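Local structure of YHR177W (Saccharomyces cerevisiae, 4M8B) at residues Glu45-Gly50 against Thr116-Lys121; Val82-Asn87 against Tyr146-Ile151. The protein probably regulates transcription by binding DNA through its WOPR domain, the part of the longer protein present in this chain. All coordinates share one frame; numbering follows the deposited sequence.

Interaction 1: Glu45-Gly50 against Thr116-Lys121; sequences ELVNPG and TGLLKK
In the WOPR domain, the loop leaving helix 40-46 lays V47 and P49 against L118, on strand 113-128 just after that strand turns a corner at G117. The contact is apolar and small, with 122 Å² buried in all. L118 carries it with both methyls. CD2 meets the side chain of V47, lying 3.8 Å from CG1 of V47 as the two side chains slant across one another. CD1 lies against the loop backbone and the proline, 3.7 Å from the carbonyl O of V47 and 4.2 Å from CG of P49, both ordinary van der Waals approaches. Placing CG opposite the backbone N (chi1 -179°) carries this fork toward the loop. A branched leucine suits a place with two neighbours, while the compact valine and the rigid proline ring offer it carbon without needing polar partners. The corner before L118 is an ST turn: OG1 of T116 accepts the backbone N-H of L118 at 3.3 Å, with an N-H...O angle of 158°. G117 sits between them with a positive phi, a conformation suited to glycine. V47 also packs on F69 and on Y145 of strand 137-147, P49 touches D150 of helix 148-153, and L118 leans on E85 of strand 80-88, so the loop covers a junction of strands and helix.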
loop_
_atom_site.group_PDB
_atom_site.type_symbol
_atom_site.label_atom_id
_atom_site.label_comp_id
_atom_site.label_asym_id
_atom_site.label_seq_id
_atom_site.Cartn_x
_atom_site.Cartn_y
_atom_site.Cartn_z
ATOM N N GLU C 45 -10.435 -7.886 -7.847
ATOM C CA GLU C 45 -9.155 -8.475 -8.222
ATOM C C GLU C 45 -7.967 -7.696 -7.659
ATOM O O GLU C 45 -6.840 -8.192 -7.648
ATOM C CB GLU C 45 -9.039 -8.559 -9.748
ATOM C CG GLU C 45 -10.138 -9.356 -10.438
ATOM C CD GLU C 45 -9.954 -10.855 -10.298
ATOM O OE1 GLU C 45 -9.469 -11.300 -9.236
ATOM O OE2 GLU C 45 -10.289 -11.588 -11.252
ATOM N N LEU C 46 -8.176 -6.498 -7.185
ATOM C CA LEU C 46 -7.111 -5.644 -6.771
ATOM C C LEU C 46 -6.368 -6.200 -5.640
ATOM O O LEU C 46 -5.224 -6.001 -5.440
ATOM C CB LEU C 46 -7.687 -4.364 -6.290
ATOM C CG LEU C 46 -8.369 -3.555 -7.333
ATOM C CD1 LEU C 46 -8.694 -2.209 -6.795
ATOM C CD2 LEU C 46 -7.475 -3.414 -8.516
ATOM N N VAL C 47 -7.098 -6.878 -4.842
ATOM C CA VAL C 47 -6.829 -7.011 -3.486
ATOM C C VAL C 47 -5.947 -8.180 -3.208
ATOM O O VAL C 47 -5.837 -8.571 -2.122
ATOM C CB VAL C 47 -8.172 -7.013 -2.784
ATOM C CG1 VAL C 47 -8.595 -8.321 -2.196
ATOM C CG2 VAL C 47 -8.230 -5.913 -1.803
ATOM N N ASN C 48 -5.393 -8.770 -4.228
ATOM C CA ASN C 48 -4.530 -9.898 -4.083
ATOM C C ASN C 48 -3.257 -9.589 -3.398
ATOM O O ASN C 48 -2.685 -8.604 -3.623
ATOM C CB ASN C 48 -4.193 -10.424 -5.421
ATOM C CG ASN C 48 -5.351 -11.045 -6.094
ATOM O OD1 ASN C 48 -6.258 -11.461 -5.474
ATOM N ND2 ASN C 48 -5.303 -11.125 -7.365
ATOM N N PRO C 49 -2.819 -10.562 -2.498
ATOM C CA PRO C 49 -1.543 -10.283 -1.854
ATOM C C PRO C 49 -0.352 -10.137 -2.737
ATOM O O PRO C 49 -0.234 -10.854 -3.634
ATOM C CB PRO C 49 -1.330 -11.523 -1.068
ATOM C CG PRO C 49 -2.615 -11.735 -0.520
ATOM C CD PRO C 49 -3.337 -11.813 -1.769
ATOM N N GLY C 50 0.537 -9.226 -2.442
ATOM C CA GLY C 50 1.668 -8.949 -3.305
ATOM C C GLY C 50 1.401 -7.811 -4.274
ATOM O O GLY C 50 2.328 -7.262 -4.871
ATOM N N THR C 116 -9.830 -11.249 8.616
ATOM C CA THR C 116 -9.560 -12.270 7.608
ATOM C C THR C 116 -8.076 -12.614 7.495
ATOM O O THR C 116 -7.717 -13.740 7.157
ATOM C CB THR C 116 -10.084 -11.839 6.229
ATOM O OG1 THR C 116 -9.344 -10.700 5.771
ATOM C CG2 THR C 116 -11.560 -11.477 6.313
ATOM N N GLY C 117 -7.220 -11.639 7.774
ATOM C CA GLY C 117 -5.789 -11.835 7.648
ATOM C C GLY C 117 -5.214 -10.980 6.536
ATOM O O GLY C 117 -4.013 -10.711 6.504
ATOM N N LEU C 118 -6.076 -10.557 5.617
ATOM C CA LEU C 118 -5.666 -9.650 4.553
ATOM C C LEU C 118 -5.352 -8.281 5.149
ATOM O O LEU C 118 -6.029 -7.824 6.072
ATOM C CB LEU C 118 -6.762 -9.522 3.497
ATOM C CG LEU C 118 -6.434 -8.609 2.313
ATOM C CD1 LEU C 118 -5.346 -9.224 1.448
ATOM C CD2 LEU C 118 -7.677 -8.298 1.488
ATOM N N LEU C 119 -4.319 -7.635 4.623
ATOM C CA LEU C 119 -3.872 -6.350 5.146
ATOM C C LEU C 119 -3.564 -5.362 4.024
ATOM O O LEU C 119 -3.212 -5.757 2.912
ATOM C CB LEU C 119 -2.633 -6.542 6.024
ATOM C CG LEU C 119 -2.821 -7.310 7.333
ATOM C CD1 LEU C 119 -1.491 -7.842 7.833
ATOM C CD2 LEU C 119 -3.452 -6.412 8.378
ATOM N N LYS C 120 -3.699 -4.075 4.324
ATOM C CA LYS C 120 -3.340 -3.019 3.385
ATOM C C LYS C 120 -2.508 -1.955 4.087
ATOM O O LYS C 120 -2.835 -1.536 5.199
ATOM C CB LYS C 120 -4.595 -2.389 2.767
ATOM C CG LYS C 120 -4.382 -0.989 2.203
ATOM C CD LYS C 120 -5.588 -0.505 1.401
ATOM C CE LYS C 120 -6.846 -0.448 2.250
ATOM N NZ LYS C 120 -8.018 0.044 1.469
ATOM N N LYS C 121 -1.425 -1.532 3.445
ATOM C CA LYS C 121 -0.627 -0.424 3.960
ATOM C C LYS C 121 -0.495 0.656 2.894
ATOM O O LYS C 121 -0.374 0.355 1.707
ATOM C CB LYS C 121 0.742 -0.904 4.452
ATOM C CG LYS C 121 1.680 -1.386 3.366
ATOM C CD LYS C 121 2.778 -2.262 3.957
ATOM C CE LYS C 121 3.423 -1.601 5.155
ATOM N NZ LYS C 121 4.436 -2.490 5.793
#

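Interaction 2: Val82-Asn87 against Tyr146-Ile151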
loop_
_atom_site.group_PDB
_atom_site.type_symbol
_atom_site.label_atom_id
_atom_site.label_comp_id
_atom_site.label_asym_id
_atom_site.label_seq_id
_atom_site.Cartn_x
_atom_site.Cartn_y
_atom_site.Cartn_z
ATOM N N VAL C 82 -1.917 1.432 8.225
ATOM C CA VAL C 82 -2.268 0.025 8.071
ATOM C C VAL C 82 -3.748 -0.217 8.356
ATOM O O VAL C 82 -4.323 0.384 9.263
ATOM C CB VAL C 82 -1.412 -0.873 8.987
ATOM C CG1 VAL C 82 -1.861 -2.321 8.883
ATOM C CG2 VAL C 82 0.051 -0.750 8.619
ATOM N N TYR C 83 -4.360 -1.102 7.575
ATOM C CA TYR C 83 -5.768 -1.428 7.748
ATOM C C TYR C 83 -5.972 -2.940 7.708
ATOM O O TYR C 83 -5.214 -3.657 7.054
ATOM C CB TYR C 83 -6.603 -0.768 6.653
ATOM C CG TYR C 83 -6.374 0.716 6.478
ATOM C CD1 TYR C 83 -5.276 1.192 5.778
ATOM C CD2 TYR C 83 -7.271 1.643 6.988
ATOM C CE1 TYR C 83 -5.072 2.549 5.604
ATOM C CE2 TYR C 83 -7.074 3.001 6.817
ATOM C CZ TYR C 83 -5.973 3.447 6.124
ATOM O OH TYR C 83 -5.772 4.797 5.954
ATOM N N ARG C 84 -7.001 -3.422 8.397
ATOM C CA ARG C 84 -7.282 -4.852 8.446
ATOM C C ARG C 84 -8.668 -5.169 7.898
ATOM O O ARG C 84 -9.642 -4.504 8.243
ATOM C CB ARG C 84 -7.146 -5.367 9.880
ATOM C CG ARG C 84 -5.790 -5.076 10.493
ATOM C CD ARG C 84 -5.286 -6.254 11.295
ATOM N NE ARG C 84 -5.948 -6.353 12.588
ATOM C CZ ARG C 84 -6.094 -7.486 13.266
ATOM N NH1 ARG C 84 -5.633 -8.624 12.766
ATOM N NH2 ARG C 84 -6.708 -7.479 14.438
ATOM N N GLU C 85 -8.753 -6.178 7.038
ATOM C CA GLU C 85 -10.039 -6.589 6.488
ATOM C C GLU C 85 -10.811 -7.430 7.498
ATOM O O GLU C 85 -10.233 -8.279 8.181
ATOM C CB GLU C 85 -9.863 -7.384 5.193
ATOM C CG GLU C 85 -11.179 -7.653 4.475
ATOM C CD GLU C 85 -11.137 -8.885 3.593
ATOM O OE1 GLU C 85 -10.118 -9.606 3.619
ATOM O OE2 GLU C 85 -12.129 -9.136 2.875
ATOM N N TYR C 86 -12.117 -7.193 7.589
ATOM C CA TYR C 86 -12.973 -7.947 8.498
ATOM C C TYR C 86 -14.303 -8.334 7.853
ATOM O O TYR C 86 -14.857 -7.584 7.049
ATOM C CB TYR C 86 -13.222 -7.157 9.788
ATOM C CG TYR C 86 -14.041 -5.897 9.602
ATOM C CD1 TYR C 86 -15.427 -5.941 9.600
ATOM C CD2 TYR C 86 -13.429 -4.664 9.444
ATOM C CE1 TYR C 86 -16.178 -4.794 9.435
ATOM C CE2 TYR C 86 -14.174 -3.511 9.280
ATOM C CZ TYR C 86 -15.547 -3.582 9.276
ATOM O OH TYR C 86 -16.294 -2.437 9.112
ATOM N N ASN C 87 -14.805 -9.513 8.214
ATOM C CA ASN C 87 -16.117 -9.972 7.769
ATOM C C ASN C 87 -16.973 -10.414 8.950
ATOM O O ASN C 87 -16.536 -10.353 10.100
ATOM C CB ASN C 87 -15.982 -11.123 6.768
ATOM C CG ASN C 87 -15.386 -10.683 5.449
ATOM O OD1 ASN C 87 -15.464 -9.511 5.081
ATOM N ND2 ASN C 87 -14.789 -11.624 4.724
ATOM N N TYR C 146 -1.258 -7.372 1.322
ATOM C CA TYR C 146 -0.518 -8.538 1.776
ATOM C C TYR C 146 -1.310 -9.243 2.864
ATOM O O TYR C 146 -2.423 -8.833 3.193
ATOM C CB TYR C 146 0.867 -8.135 2.283
ATOM C CG TYR C 146 0.843 -7.172 3.446
ATOM C CD1 TYR C 146 0.546 -5.831 3.255
ATOM C CD2 TYR C 146 1.129 -7.602 4.734
ATOM C CE1 TYR C 146 0.523 -4.948 4.313
ATOM C CE2 TYR C 146 1.112 -6.723 5.799
ATOM C CZ TYR C 146 0.810 -5.398 5.581
ATOM O OH TYR C 146 0.791 -4.521 6.638
ATOM N N THR C 147 -0.744 -10.307 3.418
ATOM C CA THR C 147 -1.439 -11.066 4.448
ATOM C C THR C 147 -0.489 -11.488 5.559
ATOM O O THR C 147 0.707 -11.662 5.326
ATOM C CB THR C 147 -2.129 -12.309 3.858
ATOM O OG1 THR C 147 -2.867 -12.983 4.884
ATOM C CG2 THR C 147 -1.099 -13.257 3.274
ATOM N N GLU C 148 -1.034 -11.633 6.765
ATOM C CA GLU C 148 -0.266 -12.070 7.926
ATOM C C GLU C 148 0.499 -13.348 7.600
ATOM O O GLU C 148 1.673 -13.486 7.936
ATOM C CB GLU C 148 -1.204 -12.301 9.116
ATOM C CG GLU C 148 -2.149 -11.133 9.400
ATOM C CD GLU C 148 -3.219 -11.466 10.429
ATOM O OE1 GLU C 148 -4.046 -10.581 10.739
ATOM O OE2 GLU C 148 -3.237 -12.612 10.926
ATOM N N LYS C 149 -0.185 -14.265 6.924
ATOM C CA LYS C 149 0.385 -15.539 6.503
ATOM C C LYS C 149 1.670 -15.350 5.701
ATOM O O LYS C 149 2.642 -16.081 5.890
ATOM C CB LYS C 149 -0.647 -16.304 5.669
ATOM C CG LYS C 149 -0.347 -17.776 5.458
ATOM C CD LYS C 149 -1.497 -18.443 4.718
ATOM C CE LYS C 149 -1.347 -19.953 4.672
ATOM N NZ LYS C 149 -2.513 -20.590 3.997
ATOM N N ASP C 150 1.670 -14.361 4.812
ATOM C CA ASP C 150 2.827 -14.085 3.964
ATOM C C ASP C 150 3.982 -13.453 4.739
ATOM O O ASP C 150 5.104 -13.369 4.238
ATOM C CB ASP C 150 2.429 -13.193 2.782
ATOM C CG ASP C 150 1.672 -13.950 1.705
ATOM O OD1 ASP C 150 0.956 -14.917 2.038
ATOM O OD2 ASP C 150 1.796 -13.581 0.519
ATOM N N ILE C 151 3.699 -13.006 5.960
ATOM C CA ILE C 151 4.731 -12.452 6.833
ATOM C C ILE C 151 5.496 -13.578 7.533
ATOM O O ILE C 151 6.703 -13.480 7.759
ATOM C CB ILE C 151 4.131 -11.494 7.884
ATOM C CG1 ILE C 151 3.335 -10.381 7.201
ATOM C CG2 ILE C 151 5.225 -10.912 8.768
ATOM C CD1 ILE C 151 4.172 -9.485 6.305
#
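R84 and V82 of strand 80-88 meet E148 and Y146 across the middle strand of an antiparallel sheet: strand 113-128 pairs with strand 80-88 at one edge and strand 137-147 at the other. The touching side chains therefore bridge over L119 of that middle strand, which R84, Y146 and E148 all contact. T147 ends strand 137-147 and helix 148-153 follows directly, so the contact also ties this strand-to-helix junction to the sheet of the WOPR domain.

The charged part is a salt bridge. NH1 of R84 lies 3.2 Å from OE1 of E148, the oxygen coming at the edge of the guanidinium and in its plane. The hydrogen bond within it is weak, bent to 127° at the hydrogen, although guanidinium and carboxylate are only 24° apart in plane. A long, flexible arginine suits the job: its chain bends at chi2 and chi3 to cross the gap, whereas E148 stays extended beyond CG. R84 has a second partner in the ring of Y115, a cation-pi contact. The carbonyl O of E148 accepts the backbone N of I151 at 2.9 Å.

The remaining contact is van der Waals. Y146 swings its CG between the backbone N and carbonyl carbon (chi1 60°), and it takes the length of a tyrosine to bring the phenol across the middle strand toward strand 80-88, while Y12 meets that ring edge-to-face. V82 is beta-branched, which suits an extended strand, and presents apolar methyls. The hydroxyl of Y146 lies near both of them, OH 4.1 Å from CG1 and 4.3 Å from CG2 of V82, a loose approach.

How the interactions relate
Strand 113-128 joins the two contacts, whose centres are about 6 Å apart. It supplies L118 to interaction 1, and its next residue, L119, lies beneath the bridge of interaction 2. On the side of strand 137-147, the backbone N of L119 probably bonds to O of Y146 at 2.7 Å. On the side of strand 80-88, OG1 of T116 lies 2.5 Å from OE1 of E85, a probable hydrogen bond. CD2 of L119 also packs on CG of R84. Both contacts lie close to the bound DNA: the nearest atoms are about 5 Å away for interaction 1 and about 4 Å for interaction 2, where Y83, a neighbour of V82 and R84 on strand 80-88, packs on a sugar of the DNA.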